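Local coordinates for protein galactonate dehydratase (Zobellia galactanivorans, PDB 5OLC) that belongs to the enolase superfamily, pairing an N-terminal domain of the mandelate racemase and muconate lactonizing enzyme type with a TIM-barrel-like C-terminal domain, at residues I80-L85 with A112-K117. Sequence-based numbering, arbitrary orientation.
Sequences IGHEVL and ALWDIK
The imidazole of His-82 and the indole of Trp-114 form an edge-to-face pair, the indole turning its edge toward the imidazole face with the planes at 58° and the centroid of the indole five-membered ring 4.6 Å from that of the imidazole. Trp-114 CE2 lies over this face near its rim, and CZ2 comes within 3.4 Å of His-82 NE2; Glu-83 CB lies over the opposite face, also toward the rim. Lys-117 CE lies over one face of the indole, toward its rim. In His-82, chi1 (71°) sets CG between the backbone N and the carbonyl carbon, and chi2 (-83°) turns ND1 toward Ile-80 O, to which it gives a weak hydrogen bond of 3.3 Å. The Lys-117 chain runs past this bond, CD lying 3.5 Å from His-82 ND1, while its CG meets Ile-80 CG2 at 3.7 Å, the two side chains crossing at about a right angle. Beyond the rings, Leu-85 CD1 sits against both methyls of Leu-113, 3.5 Å from CD1 and from CD2. No hydrogen bond joins the two segments, so apolar and aromatic packing carries this buried contact. Glu-83 forms salt bridges to Lys-133 and Lys-288 of a second subunit. The contact brings the start of helix 82-93, entered through an inverse gamma turn at Gly-81, against helix 101-120 in the N-terminal domain. Helix 283-296 closes in on the aromatic pair, with Thr-285 accepting the indole N-H, and Ile-116 packs on Ile-44 and Leu-46 of strand 36-46.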
ATOM      1  N   ILE A  80     -20.562  37.231 -16.133  1.00 50.17           N
ATOM      2  CA  ILE A  80     -21.354  35.983 -16.230  1.00 49.99           C
ATOM      3  C   ILE A  80     -20.437  34.759 -16.334  1.00 57.16           C
ATOM      4  O   ILE A  80     -20.675  33.762 -15.638  1.00 57.56           O
ATOM      5  CB  ILE A  80     -22.488  35.931 -17.305  1.00 52.58           C
ATOM      6  CG1 ILE A  80     -22.222  36.860 -18.506  1.00 53.36           C
ATOM      7  CG2 ILE A  80     -23.865  36.175 -16.696  1.00 51.60           C
ATOM      8  CD1 ILE A  80     -21.411  36.236 -19.663  1.00 59.10           C
ATOM      9  N   GLY A  81     -19.392  34.859 -17.174  1.00 54.28           N
ATOM     10  CA  GLY A  81     -18.371  33.828 -17.328  1.00 54.33           C
ATOM     11  C   GLY A  81     -17.374  33.866 -16.175  1.00 58.17           C
ATOM     12  O   GLY A  81     -16.167  33.982 -16.400  1.00 57.49           O
ATOM     13  N   HIS A  82     -17.892  33.767 -14.923  1.00 54.26           N
ATOM     14  CA  HIS A  82     -17.179  33.838 -13.651  1.00 53.38           C
ATOM     15  C   HIS A  82     -15.992  32.885 -13.566  1.00 57.01           C
ATOM     16  O   HIS A  82     -14.971  33.225 -12.943  1.00 57.01           O
ATOM     17  CB  HIS A  82     -18.157  33.621 -12.484  1.00 54.24           C
ATOM     18  CG  HIS A  82     -18.652  32.221 -12.384  1.00 58.23           C
ATOM     19  ND1 HIS A  82     -19.704  31.771 -13.158  1.00 60.72           N
ATOM     20  CD2 HIS A  82     -18.165  31.188 -11.668  1.00 59.94           C
ATOM     21  CE1 HIS A  82     -19.836  30.483 -12.877  1.00 59.77           C
ATOM     22  NE2 HIS A  82     -18.928  30.087 -11.990  1.00 59.96           N
ATOM     23  N   GLU A  83     -16.127  31.692 -14.196  1.00 51.69           N
ATOM     24  CA  GLU A  83     -15.073  30.673 -14.208  1.00 50.34           C
ATOM     25  C   GLU A  83     -13.879  31.108 -15.048  1.00 49.32           C
ATOM     26  O   GLU A  83     -12.758  30.729 -14.721  1.00 48.71           O
ATOM     27  CB  GLU A  83     -15.607  29.311 -14.658  1.00 51.68           C
ATOM     28  CG  GLU A  83     -16.022  28.414 -13.504  1.00 58.51           C
ATOM     29  CD  GLU A  83     -16.726  27.106 -13.830  1.00 68.42           C
ATOM     30  OE1 GLU A  83     -16.321  26.422 -14.798  1.00 42.03           O
ATOM     31  OE2 GLU A  83     -17.651  26.736 -13.070  1.00 66.10           O
ATOM     32  N   VAL A  84     -14.103  31.959 -16.078  1.00 42.03           N
ATOM     33  CA  VAL A  84     -13.021  32.486 -16.917  1.00 40.56           C
ATOM     34  C   VAL A  84     -12.156  33.432 -16.068  1.00 44.15           C
ATOM     35  O   VAL A  84     -10.927  33.464 -16.217  1.00 43.01           O
ATOM     36  CB  VAL A  84     -13.540  33.162 -18.215  1.00 43.65           C
ATOM     37  CG1 VAL A  84     -12.421  33.395 -19.232  1.00 43.09           C
ATOM     38  CG2 VAL A  84     -14.661  32.358 -18.839  1.00 43.55           C
ATOM     39  N   LEU A  85     -12.808  34.166 -15.142  1.00 41.53           N
ATOM     40  CA  LEU A  85     -12.141  35.102 -14.222  1.00 40.98           C
ATOM     41  C   LEU A  85     -11.398  34.328 -13.146  1.00 47.28           C
ATOM     42  O   LEU A  85     -10.251  34.663 -12.864  1.00 44.76           O
ATOM     43  CB  LEU A  85     -13.139  36.106 -13.601  1.00 39.60           C
ATOM     44  CG  LEU A  85     -13.995  36.903 -14.589  1.00 42.03           C
ATOM     45  CD1 LEU A  85     -15.101  37.624 -13.893  1.00 39.82           C
ATOM     46  CD2 LEU A  85     -13.160  37.877 -15.399  1.00 44.18           C
ATOM     47  N   ALA A 112     -18.881  37.841  -4.963  1.00 43.13           N
ATOM     48  CA  ALA A 112     -19.462  39.033  -5.602  1.00 41.72           C
ATOM     49  C   ALA A 112     -19.879  38.766  -7.072  1.00 45.70           C
ATOM     50  O   ALA A 112     -20.902  39.301  -7.499  1.00 46.47           O
ATOM     51  CB  ALA A 112     -18.504  40.220  -5.509  1.00 41.80           C
ATOM     52  N   LEU A 113     -19.132  37.919  -7.829  1.00 41.78           N
ATOM     53  CA  LEU A 113     -19.484  37.567  -9.228  1.00 41.91           C
ATOM     54  C   LEU A 113     -20.721  36.648  -9.303  1.00 48.95           C
ATOM     55  O   LEU A 113     -21.327  36.484 -10.377  1.00 48.08           O
ATOM     56  CB  LEU A 113     -18.319  36.873  -9.938  1.00 40.99           C
ATOM     57  CG  LEU A 113     -17.103  37.700 -10.253  1.00 43.56           C
ATOM     58  CD1 LEU A 113     -15.922  36.803 -10.539  1.00 42.77           C
ATOM     59  CD2 LEU A 113     -17.372  38.647 -11.385  1.00 44.22           C
ATOM     60  N   TRP A 114     -21.038  35.999  -8.167  1.00 48.00           N
ATOM     61  CA  TRP A 114     -22.187  35.123  -7.993  1.00 48.85           C
ATOM     62  C   TRP A 114     -23.386  35.955  -7.577  1.00 55.92           C
ATOM     63  O   TRP A 114     -24.510  35.579  -7.920  1.00 58.43           O
ATOM     64  CB  TRP A 114     -21.890  33.982  -7.000  1.00 47.86           C
ATOM     65  CG  TRP A 114     -21.274  32.767  -7.649  1.00 48.56           C
ATOM     66  CD1 TRP A 114     -19.948  32.477  -7.746  1.00 51.21           C
ATOM     67  CD2 TRP A 114     -21.964  31.733  -8.362  1.00 48.68           C
ATOM     68  NE1 TRP A 114     -19.766  31.332  -8.478  1.00 50.56           N
ATOM     69  CE2 TRP A 114     -20.986  30.857  -8.881  1.00 52.50           C
ATOM     70  CE3 TRP A 114     -23.324  31.466  -8.630  1.00 50.43           C
ATOM     71  CZ2 TRP A 114     -21.322  29.696  -9.600  1.00 52.26           C
ATOM     72  CZ3 TRP A 114     -23.658  30.326  -9.353  1.00 52.30           C
ATOM     73  CH2 TRP A 114     -22.662  29.463  -9.845  1.00 52.95           C
ATOM     74  N   ASP A 115     -23.157  37.117  -6.891  1.00 51.79           N
ATOM     75  CA  ASP A 115     -24.226  38.058  -6.529  1.00 51.14           C
ATOM     76  C   ASP A 115     -24.620  38.774  -7.803  1.00 54.13           C
ATOM     77  O   ASP A 115     -25.813  38.836  -8.087  1.00 54.80           O
ATOM     78  CB  ASP A 115     -23.790  39.065  -5.452  1.00 53.51           C
ATOM     79  CG  ASP A 115     -24.933  39.765  -4.719  1.00 67.22           C
ATOM     80  OD1 ASP A 115     -26.054  39.193  -4.663  1.00 66.00           O
ATOM     81  OD2 ASP A 115     -24.695  40.865  -4.159  1.00 77.91           O
ATOM     82  N   ILE A 116     -23.618  39.224  -8.616  1.00 49.72           N
ATOM     83  CA  ILE A 116     -23.797  39.858  -9.926  1.00 49.71           C
ATOM     84  C   ILE A 116     -24.617  38.952 -10.821  1.00 54.88           C
ATOM     85  O   ILE A 116     -25.652  39.393 -11.288  1.00 55.50           O
ATOM     86  CB  ILE A 116     -22.445  40.247 -10.599  1.00 53.76           C
ATOM     87  CG1 ILE A 116     -21.887  41.587 -10.044  1.00 54.86           C
ATOM     88  CG2 ILE A 116     -22.556  40.301 -12.140  1.00 54.44           C
ATOM     89  CD1 ILE A 116     -20.427  41.906 -10.417  1.00 59.36           C
ATOM     90  N   LYS A 117     -24.183  37.692 -11.036  1.00 52.77           N
ATOM     91  CA  LYS A 117     -24.849  36.700 -11.893  1.00 53.01           C
ATOM     92  C   LYS A 117     -26.271  36.457 -11.476  1.00 56.75           C
ATOM     93  O   LYS A 117     -27.155  36.424 -12.332  1.00 58.17           O
ATOM     94  CB  LYS A 117     -24.087  35.388 -11.867  1.00 56.32           C
ATOM     95  CG  LYS A 117     -23.513  34.960 -13.214  1.00 63.04           C
ATOM     96  CD  LYS A 117     -22.602  33.713 -13.071  1.00 55.29           C
ATOM     97  CE  LYS A 117     -23.254  32.567 -12.323  1.00 44.31           C
ATOM     98  NZ  LYS A 117     -24.696  32.385 -12.699  1.00 54.14           N
TER